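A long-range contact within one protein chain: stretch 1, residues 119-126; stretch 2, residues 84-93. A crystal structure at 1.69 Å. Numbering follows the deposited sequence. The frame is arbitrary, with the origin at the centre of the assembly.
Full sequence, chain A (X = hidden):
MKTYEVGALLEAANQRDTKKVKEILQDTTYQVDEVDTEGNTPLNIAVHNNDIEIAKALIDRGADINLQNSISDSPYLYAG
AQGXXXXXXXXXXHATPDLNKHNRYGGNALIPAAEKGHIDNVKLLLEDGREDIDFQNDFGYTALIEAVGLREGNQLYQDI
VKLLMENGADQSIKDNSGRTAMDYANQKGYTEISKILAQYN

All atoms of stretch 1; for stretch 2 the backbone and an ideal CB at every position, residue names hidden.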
ATOM      1  N   ILE A 119       3.747   3.430  -9.528  1.00 11.99           N
ATOM      2  CA  ILE A 119       2.686   4.079 -10.287  1.00 10.89           C
ATOM      3  C   ILE A 119       1.550   3.113 -10.653  1.00 11.88           C
ATOM      4  O   ILE A 119       0.383   3.502 -10.691  1.00 14.01           O
ATOM      5  CB  ILE A 119       3.267   4.826 -11.530  1.00  9.05           C
ATOM      6  CG1 ILE A 119       2.199   5.701 -12.189  1.00 17.14           C
ATOM      7  CG2 ILE A 119       3.879   3.846 -12.523  1.00 15.51           C
ATOM      8  CD1 ILE A 119       2.748   6.647 -13.263  1.00 14.16           C
ATOM      9  N   ASP A 120       1.882   1.852 -10.906  1.00 12.45           N
ATOM     10  CA  ASP A 120       0.840   0.874 -11.186  1.00 11.52           C
ATOM     11  C   ASP A 120      -0.071   0.675  -9.972  1.00  8.64           C
ATOM     12  O   ASP A 120      -1.288   0.562 -10.121  1.00 11.68           O
ATOM     13  CB  ASP A 120       1.442  -0.451 -11.659  1.00 10.15           C
ATOM     14  CG  ASP A 120       2.042  -0.348 -13.056  1.00 21.61           C
ATOM     15  OD1 ASP A 120       1.430   0.336 -13.918  1.00 28.47           O
ATOM     16  OD2 ASP A 120       3.124  -0.943 -13.288  1.00 32.32           O
ATOM     17  N   ASN A 121       0.502   0.690  -8.772  1.00  7.96           N
ATOM     18  CA  ASN A 121      -0.318   0.652  -7.558  1.00  7.06           C
ATOM     19  C   ASN A 121      -1.212   1.880  -7.393  1.00  7.56           C
ATOM     20  O   ASN A 121      -2.381   1.766  -7.002  1.00  7.17           O
ATOM     21  CB  ASN A 121       0.546   0.460  -6.298  1.00  4.68           C
ATOM     22  CG  ASN A 121       0.825  -1.004  -6.010  1.00  8.30           C
ATOM     23  OD1 ASN A 121       0.685  -1.843  -6.884  1.00 11.88           O
ATOM     24  ND2 ASN A 121       1.210  -1.310  -4.778  1.00  9.66           N
ATOM     25  N   VAL A 122      -0.661   3.052  -7.696  1.00  9.37           N
ATOM     26  CA  VAL A 122      -1.447   4.279  -7.655  1.00  7.87           C
ATOM     27  C   VAL A 122      -2.676   4.181  -8.563  1.00  7.43           C
ATOM     28  O   VAL A 122      -3.787   4.519  -8.152  1.00 11.67           O
ATOM     29  CB  VAL A 122      -0.596   5.494  -8.043  1.00 10.42           C
ATOM     30  CG1 VAL A 122      -1.464   6.739  -8.105  1.00 11.93           C
ATOM     31  CG2 VAL A 122       0.559   5.648  -7.046  1.00 10.31           C
ATOM     32  N   LYS A 123      -2.464   3.714  -9.787  1.00 10.92           N
ATOM     33  CA  LYS A 123      -3.541   3.593 -10.773  1.00 10.58           C
ATOM     34  C   LYS A 123      -4.606   2.666 -10.260  1.00 11.03           C
ATOM     35  O   LYS A 123      -5.797   2.973 -10.326  1.00 17.16           O
ATOM     36  CB  LYS A 123      -3.007   3.045 -12.093  1.00 16.20           C
ATOM     37  CG  LYS A 123      -2.109   3.987 -12.847  1.00 22.83           C
ATOM     38  CD  LYS A 123      -1.477   3.291 -14.058  1.00 23.25           C
ATOM     39  CE  LYS A 123      -0.453   4.207 -14.748  1.00 26.97           C
ATOM     40  NZ  LYS A 123       0.625   3.451 -15.470  1.00 34.39           N
ATOM     41  N   LEU A 124      -4.163   1.523  -9.741  1.00 12.68           N
ATOM     42  CA  LEU A 124      -5.059   0.525  -9.183  1.00 11.53           C
ATOM     43  C   LEU A 124      -5.927   1.116  -8.066  1.00 11.64           C
ATOM     44  O   LEU A 124      -7.154   0.941  -8.052  1.00 16.86           O
ATOM     45  CB  LEU A 124      -4.220  -0.623  -8.628  1.00 16.35           C
ATOM     46  CG  LEU A 124      -4.500  -2.053  -9.056  1.00 18.87           C
ATOM     47  CD1 LEU A 124      -4.740  -2.141 -10.543  1.00 24.78           C
ATOM     48  CD2 LEU A 124      -3.309  -2.920  -8.632  1.00 17.52           C
ATOM     49  N   LEU A 125      -5.293   1.822  -7.131  1.00  8.20           N
ATOM     50  CA  LEU A 125      -6.019   2.384  -6.003  1.00  9.51           C
ATOM     51  C   LEU A 125      -6.971   3.501  -6.449  1.00  8.54           C
ATOM     52  O   LEU A 125      -8.088   3.612  -5.930  1.00 16.55           O
ATOM     53  CB  LEU A 125      -5.053   2.877  -4.926  1.00 10.29           C
ATOM     54  CG  LEU A 125      -4.229   1.766  -4.255  1.00  7.07           C
ATOM     55  CD1 LEU A 125      -3.011   2.370  -3.573  1.00  9.73           C
ATOM     56  CD2 LEU A 125      -5.068   0.959  -3.258  1.00  9.47           C
ATOM     57  N   LEU A 126      -6.531   4.318  -7.404  1.00 12.38           N
ATOM     58  CA  LEU A 126      -7.406   5.358  -7.940  1.00 12.18           C
ATOM     59  C   LEU A 126      -8.636   4.756  -8.663  1.00 16.27           C
ATOM     60  O   LEU A 126      -9.765   5.211  -8.454  1.00 17.82           O
ATOM     61  CB  LEU A 126      -6.632   6.318  -8.846  1.00 14.14           C
ATOM     62  CG  LEU A 126      -5.572   7.187  -8.148  1.00 10.67           C
ATOM     63  CD1 LEU A 126      -4.790   8.016  -9.152  1.00 12.41           C
ATOM     64  CD2 LEU A 126      -6.207   8.088  -7.104  1.00 14.19           C
ATOM     65  N   UNK A  84       3.485  -4.323  -4.496  1.00  6.99           N
ATOM     66  CA  UNK A  84       3.057  -5.703  -4.769  1.00  5.01           C
ATOM     67  C   UNK A  84       1.770  -5.653  -5.569  1.00  4.90           C
ATOM     68  O   UNK A  84       0.688  -5.926  -5.059  1.00  8.39           O
ATOM     69  CB  UNK A  84       2.863  -6.499  -3.477  1.00  5.01           C
ATOM     70  N   UNK A  85       1.899  -5.327  -6.847  1.00  7.35           N
ATOM     71  CA  UNK A  85       0.755  -5.005  -7.694  1.00  6.11           C
ATOM     72  C   UNK A  85      -0.228  -6.148  -7.911  1.00  7.55           C
ATOM     73  O   UNK A  85      -1.436  -5.952  -7.824  1.00  7.35           O
ATOM     74  CB  UNK A  85       1.261  -4.526  -9.056  1.00  6.11           C
ATOM     75  N   UNK A  86       0.293  -7.323  -8.242  1.00  6.44           N
ATOM     76  CA  UNK A  86      -0.536  -8.503  -8.465  1.00  7.96           C
ATOM     77  C   UNK A  86      -1.355  -8.849  -7.218  1.00  6.28           C
ATOM     78  O   UNK A  86      -2.552  -9.125  -7.308  1.00  8.78           O
ATOM     79  CB  UNK A  86       0.337  -9.693  -8.869  1.00  7.96           C
ATOM     80  N   UNK A  87      -0.703  -8.843  -6.055  1.00  6.51           N
ATOM     81  CA  UNK A  87      -1.403  -9.147  -4.812  1.00  3.82           C
ATOM     82  C   UNK A  87      -2.454  -8.082  -4.490  1.00  5.22           C
ATOM     83  O   UNK A  87      -3.566  -8.412  -4.100  1.00  4.32           O
ATOM     84  CB  UNK A  87      -0.404  -9.266  -3.659  1.00  3.82           C
ATOM     85  N   UNK A  88      -2.104  -6.806  -4.694  1.00  5.84           N
ATOM     86  CA  UNK A  88      -3.021  -5.694  -4.466  1.00  7.64           C
ATOM     87  C   UNK A  88      -4.251  -5.798  -5.355  1.00  4.21           C
ATOM     88  O   UNK A  88      -5.378  -5.633  -4.885  1.00  5.32           O
ATOM     89  CB  UNK A  88      -2.311  -4.361  -4.710  1.00  7.64           C
ATOM     90  N   UNK A  89      -4.030  -6.050  -6.640  1.00  7.32           N
ATOM     91  CA  UNK A  89      -5.147  -6.248  -7.562  1.00  9.47           C
ATOM     92  C   UNK A  89      -6.090  -7.361  -7.071  1.00  9.33           C
ATOM     93  O   UNK A  89      -7.322  -7.229  -7.137  1.00  9.96           O
ATOM     94  CB  UNK A  89      -4.620  -6.583  -8.959  1.00  9.47           C
ATOM     95  N   UNK A  90      -5.510  -8.460  -6.587  1.00  6.75           N
ATOM     96  CA  UNK A  90      -6.305  -9.561  -6.074  1.00  8.00           C
ATOM     97  C   UNK A  90      -7.105  -9.136  -4.840  1.00  9.03           C
ATOM     98  O   UNK A  90      -8.302  -9.444  -4.724  1.00  9.94           O
ATOM     99  CB  UNK A  90      -5.404 -10.751  -5.739  1.00  8.00           C
ATOM    100  N   UNK A  91      -6.443  -8.431  -3.927  1.00  5.83           N
ATOM    101  CA  UNK A  91      -7.110  -7.939  -2.723  1.00  7.02           C
ATOM    102  C   UNK A  91      -8.288  -7.039  -3.064  1.00  8.07           C
ATOM    103  O   UNK A  91      -9.344  -7.151  -2.459  1.00  7.26           O
ATOM    104  CB  UNK A  91      -6.117  -7.183  -1.838  1.00  7.02           C
ATOM    105  N   UNK A  92      -8.098  -6.144  -4.025  1.00  7.86           N
ATOM    106  CA  UNK A  92      -9.166  -5.216  -4.431  1.00  9.42           C
ATOM    107  C   UNK A  92     -10.368  -5.936  -5.066  1.00 10.25           C
ATOM    108  O   UNK A  92     -11.475  -5.393  -5.103  1.00 14.27           O
ATOM    109  CB  UNK A  92      -8.608  -4.188  -5.417  1.00  9.42           C
ATOM    110  N   UNK A  93     -10.152  -7.154  -5.562  1.00 11.52           N
ATOM    111  CA  UNK A  93     -11.242  -7.947  -6.142  1.00 11.94           C
ATOM    112  C   UNK A  93     -11.854  -8.965  -5.179  1.00  9.06           C
ATOM    113  O   UNK A  93     -13.032  -9.306  -5.305  1.00 12.03           O
ATOM    114  CB  UNK A  93     -10.730  -8.681  -7.383  1.00 11.94           C
TER

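The two helices run almost parallel, 7° between their directions, with axes 10.0 Å apart at closest approach. At that spacing small and branched side chains can interlock, and L124 is the knob that stretch 2 surrounds with four residues.

Position 84 precedes the helix, with phi/psi of -81/75, and its CB points away from stretch 1, with nothing of that stretch within 5.5 Å. As an N-cap site it would suit Ser, Thr, Asp or Asn, but a long polar chain is equally free to leave the contact. It is R84, whose guanidinium is hydrogen-bonded elsewhere in the structure.

Position 85 opens the helix, and its CB points sideways. Its ideal CB lies 3.5 Å from N121 OD1, 4.8 Å from D120 CB and 4.9 Å from L124 CD2, so an acceptor and an apolar surface are offered together. Ser would meet the first and Val the second; Thr meets both. T85 is deposited, with chi1 at m. Its OG1 lies 3.1 Å from N121 OD1, a hydrogen bond not settled because its proton has another acceptor in reach. Its CG2 packs 3.8 Å from L124 CD2 and 4.1 Å from D120 CB.

At 86 CB points away, and at 87 it is out of reach; stretch 1 restricts neither. They are E86 and I87.

Position 88 points toward stretch 1, its ideal CB 4.3 Å from L124 CD2 and 4.5 Å from N121 OD1, with L125 beyond. A medium or long apolar chain fits: Leu, Ile or Met. L88, in the t, p rotamer, sends CD2 between these residues, 3.5 Å from N121 CG and 4.1 Å from both L124 CD2 and L125 CG. The amide of N121 thus lies against a methyl as well as near a hydroxyl.

Position 89 points sideways, yet its ideal CB is already 3.9 Å from L124 CD2. Ala is enough to touch, and Ser might also suit. A89 supplies one wall of the hole, its CB 3.9 Å from L124 CD2.

Positions 90 and 91 are out of reach of stretch 1, which sets no preference at either; they are Y90, whose OH is hydrogen-bonded elsewhere in the structure, and M91.

Position 92 again points toward stretch 1, but its ideal CB has nothing there within 5.5 Å. The gap calls for length, so Leu or Met suits better than Ala. L92, in the m, t rotamer, brings CD1 to 4.1 Å from L124 CG and 4.5 Å from L125 CD2, completing with 85, 88 and 89 the hole that holds L124.

Position 93 is out of reach, so stretch 1 leaves the choice open; K93 is found.

Stretch 2 84-93: RTEILAYMLK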
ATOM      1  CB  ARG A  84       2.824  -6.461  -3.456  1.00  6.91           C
ATOM      2  CG  ARG A  84       3.971  -6.356  -2.452  1.00 10.71           C
ATOM      3  CD  ARG A  84       5.173  -7.195  -2.863  1.00 10.08           C
ATOM      4  NE  ARG A  84       6.164  -7.295  -1.782  1.00  9.03           N
ATOM      5  CZ  ARG A  84       7.285  -6.588  -1.711  1.00 12.29           C
ATOM      6  NH1 ARG A  84       7.580  -5.698  -2.654  1.00 13.83           N
ATOM      7  NH2 ARG A  84       8.115  -6.762  -0.686  1.00 14.60           N
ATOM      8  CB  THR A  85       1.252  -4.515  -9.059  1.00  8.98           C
ATOM      9  OG1 THR A  85       2.285  -3.548  -8.846  1.00 12.34           O
ATOM     10  CG2 THR A  85       0.107  -3.888  -9.864  1.00 14.34           C
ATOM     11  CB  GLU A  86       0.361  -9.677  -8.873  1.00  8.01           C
ATOM     12  CG  GLU A  86       1.214  -9.351 -10.125  1.00 13.51           C
ATOM     13  CD  GLU A  86       2.677  -8.869  -9.846  1.00 20.73           C
ATOM     14  OE1 GLU A  86       3.003  -8.154  -8.834  1.00 12.17           O
ATOM     15  OE2 GLU A  86       3.528  -9.212 -10.707  1.00 23.71           O
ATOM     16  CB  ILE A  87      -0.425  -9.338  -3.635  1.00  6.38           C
ATOM     17  CG1 ILE A  87       0.434 -10.582  -3.871  1.00  4.79           C
ATOM     18  CG2 ILE A  87      -1.182  -9.447  -2.312  1.00 10.27           C
ATOM     19  CD1 ILE A  87       1.570 -10.731  -2.850  1.00  6.90           C
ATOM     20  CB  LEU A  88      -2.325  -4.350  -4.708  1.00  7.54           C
ATOM     21  CG  LEU A  88      -3.197  -3.118  -4.492  1.00  7.89           C
ATOM     22  CD1 LEU A  88      -3.728  -3.075  -3.059  1.00 10.89           C
ATOM     23  CD2 LEU A  88      -2.401  -1.846  -4.824  1.00 10.24           C
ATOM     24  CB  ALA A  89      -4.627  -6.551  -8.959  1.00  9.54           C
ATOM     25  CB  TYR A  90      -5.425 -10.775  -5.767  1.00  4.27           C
ATOM     26  CG  TYR A  90      -6.185 -12.074  -5.733  1.00  7.95           C
ATOM     27  CD1 TYR A  90      -6.528 -12.728  -6.911  1.00  8.66           C
ATOM     28  CD2 TYR A  90      -6.567 -12.648  -4.518  1.00 10.27           C
ATOM     29  CE1 TYR A  90      -7.219 -13.932  -6.886  1.00  9.71           C
ATOM     30  CE2 TYR A  90      -7.254 -13.843  -4.480  1.00 10.24           C
ATOM     31  CZ  TYR A  90      -7.584 -14.477  -5.663  1.00  8.38           C
ATOM     32  OH  TYR A  90      -8.270 -15.669  -5.623  1.00 13.89           O
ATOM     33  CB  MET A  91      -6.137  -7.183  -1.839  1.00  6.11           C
ATOM     34  CG  MET A  91      -5.087  -8.061  -1.181  1.00  6.30           C
ATOM     35  SD  MET A  91      -3.918  -7.032  -0.279  1.00  9.44           S
ATOM     36  CE  MET A  91      -3.019  -8.246   0.692  1.00  9.40           C
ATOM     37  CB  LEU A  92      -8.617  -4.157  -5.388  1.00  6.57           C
ATOM     38  CG  LEU A  92      -7.642  -3.175  -4.727  1.00  7.01           C
ATOM     39  CD1 LEU A  92      -6.968  -2.261  -5.754  1.00  8.66           C
ATOM     40  CD2 LEU A  92      -8.375  -2.368  -3.661  1.00 14.40           C
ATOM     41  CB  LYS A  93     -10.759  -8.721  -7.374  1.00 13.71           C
ATOM     42  CG  LYS A  93     -10.325  -7.871  -8.556  1.00 20.67           C
ATOM     43  CD  LYS A  93      -9.807  -8.790  -9.677  1.00 20.09           C
ATOM     44  CE  LYS A  93      -8.823  -8.058 -10.588  1.00 24.39           C
ATOM     45  NZ  LYS A  93      -8.005  -8.998 -11.423  1.00 30.35           N
TER
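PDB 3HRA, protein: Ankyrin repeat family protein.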